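PDB 1YDO: HMG-CoA Lyase from Bacillus subtilis subsp. subtilis, which is a TIM-barrel protein of the HMGL-like family, built around eight parallel strands. Local coordinates for residues 101-106 against 141-146. Numbering follows the deposited sequence.
Sequences FMSASE and YLSTVF
F101 and Y141 sit side by side on neighbouring parallel strands, yet their rings do not stack: the two meet at their stems, CB of F101 lying 3.7 Å from CB of Y141, and the rings then lead apart. F101 has CG between its backbone N and carbonyl carbon (chi1 56°), which puts CG on the side away from the other strand; the ring of Y141 meets that of H207, with planes at about 50°, while its OH makes a weak hydrogen bond to D231. S103 and S143 continue this face, where OG of S143 lies 3.5 Å from CA of S103.

Between the side chains the backbones of 101-103 and 141-143 are joined by near-straight bonds. N of M102 donates to O of Y141 at 3.2 Å, and N of S143 returns a bond to O of M102 at 3.0 Å. Just past the end of strand 97-103, N of A104 donates to O of S143, also at 3.0 Å, completing the bridge between S103 and S143.

On the opposite face are M102 and L142. The selenomethionine M102 packs on T117, S120 and L124 of helix 117-133, whereas L142 directs CD2 to within 3.4 Å of CB of A104. Beyond the strands, T144 lies next to S105, although the placing of its methyl CG2 is doubtful. Their hydroxyls bond close by in the chain: OG1 of T144 bonds to O of G147, and OG of S105, at the N-cap of helix 106-110, bonds to N of H108.

Such in-register pairing, with Y141 and S143 on one face and M102 packed against a helix on the other, is characteristic of adjacent strands in a TIM barrel, here 97-103 and 137-143 joined by a crossover that includes helices 106-110 and 117-133, at the C-terminal ends where the loops begin.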
# COMPACT_ATOMS: atom_id res chain seq x y z
N PHE A 101 5.16 -24.71 -11.33
CA PHE A 101 5.16 -23.33 -11.80
C PHE A 101 5.59 -23.19 -13.24
O PHE A 101 6.25 -24.06 -13.80
CB PHE A 101 6.09 -22.47 -10.95
CG PHE A 101 7.50 -22.97 -10.89
CD1 PHE A 101 7.84 -24.01 -10.02
CD2 PHE A 101 8.48 -22.45 -11.72
CE1 PHE A 101 9.14 -24.52 -9.98
CE2 PHE A 101 9.79 -22.95 -11.69
CZ PHE A 101 10.12 -23.99 -10.82
N MSE A 102 5.20 -22.07 -13.83
CA MSE A 102 5.55 -21.73 -15.20
C MSE A 102 5.09 -20.32 -15.47
O MSE A 102 4.36 -19.73 -14.68
CB MSE A 102 4.88 -22.70 -16.18
CG MSE A 102 3.39 -22.51 -16.30
SE MSE A 102 2.66 -23.63 -17.70
CE MSE A 102 3.20 -22.57 -19.24
N SER A 103 5.53 -19.77 -16.59
CA SER A 103 5.15 -18.42 -16.94
C SER A 103 4.11 -18.38 -18.06
O SER A 103 4.10 -19.24 -18.95
CB SER A 103 6.38 -17.62 -17.34
OG SER A 103 6.04 -16.30 -17.73
N ALA A 104 3.23 -17.39 -18.00
CA ALA A 104 2.20 -17.20 -19.02
C ALA A 104 2.88 -16.65 -20.27
O ALA A 104 2.52 -17.00 -21.40
CB ALA A 104 1.15 -16.22 -18.52
N SER A 105 3.87 -15.79 -20.05
CA SER A 105 4.65 -15.18 -21.12
C SER A 105 5.68 -16.18 -21.64
O SER A 105 6.41 -16.81 -20.85
CB SER A 105 5.37 -13.93 -20.61
OG SER A 105 6.63 -13.79 -21.23
N GLU A 106 5.75 -16.34 -22.95
CA GLU A 106 6.70 -17.27 -23.56
C GLU A 106 8.12 -16.82 -23.25
O GLU A 106 8.94 -17.61 -22.77
CB GLU A 106 6.50 -17.32 -25.08
CG GLU A 106 7.15 -18.52 -25.76
CD GLU A 106 6.30 -19.77 -25.68
OE1 GLU A 106 6.87 -20.88 -25.81
OE2 GLU A 106 5.07 -19.64 -25.50
N TYR A 141 1.55 -22.36 -9.99
CA TYR A 141 1.97 -20.98 -9.87
C TYR A 141 2.14 -20.39 -11.25
O TYR A 141 3.21 -20.49 -11.84
CB TYR A 141 3.31 -20.92 -9.15
CG TYR A 141 3.25 -20.33 -7.77
CD1 TYR A 141 2.84 -19.02 -7.59
CD2 TYR A 141 3.63 -21.08 -6.65
CE1 TYR A 141 2.79 -18.46 -6.33
CE2 TYR A 141 3.59 -20.53 -5.38
CZ TYR A 141 3.17 -19.22 -5.24
OH TYR A 141 3.12 -18.64 -4.00
N LEU A 142 1.10 -19.77 -11.78
CA LEU A 142 1.21 -19.17 -13.10
C LEU A 142 1.74 -17.74 -12.91
O LEU A 142 1.10 -16.92 -12.25
CB LEU A 142 -0.16 -19.14 -13.76
CG LEU A 142 -0.18 -19.30 -15.27
CD1 LEU A 142 -1.60 -19.09 -15.77
CD2 LEU A 142 0.77 -18.32 -15.92
N SER A 143 2.90 -17.43 -13.47
CA SER A 143 3.44 -16.11 -13.28
C SER A 143 3.28 -15.24 -14.50
O SER A 143 2.84 -15.70 -15.56
CB SER A 143 4.91 -16.17 -12.90
OG SER A 143 5.67 -16.76 -13.92
N THR A 144 3.62 -13.96 -14.33
CA THR A 144 3.54 -12.94 -15.36
C THR A 144 2.16 -12.85 -16.01
O THR A 144 2.04 -12.59 -17.21
CB THR A 144 4.65 -13.18 -16.43
OG1 THR A 144 4.79 -12.01 -17.24
CG2 THR A 144 4.32 -14.35 -17.30
N VAL A 145 1.10 -13.03 -15.21
CA VAL A 145 -0.26 -12.96 -15.73
C VAL A 145 -0.76 -11.53 -15.87
O VAL A 145 -1.70 -11.28 -16.61
CB VAL A 145 -1.25 -13.75 -14.83
CG1 VAL A 145 -0.78 -15.18 -14.68
CG2 VAL A 145 -1.38 -13.10 -13.49
N PHE A 146 -0.13 -10.60 -15.17
CA PHE A 146 -0.52 -9.19 -15.24
C PHE A 146 0.53 -8.35 -15.95
O PHE A 146 0.70 -7.17 -15.63
CB PHE A 146 -0.74 -8.63 -13.84
CG PHE A 146 -1.96 -9.16 -13.16
CD1 PHE A 146 -3.22 -8.78 -13.58
CD2 PHE A 146 -1.84 -10.05 -12.09
CE1 PHE A 146 -4.35 -9.30 -12.96
CE2 PHE A 146 -2.98 -10.57 -11.46
CZ PHE A 146 -4.23 -10.19 -11.90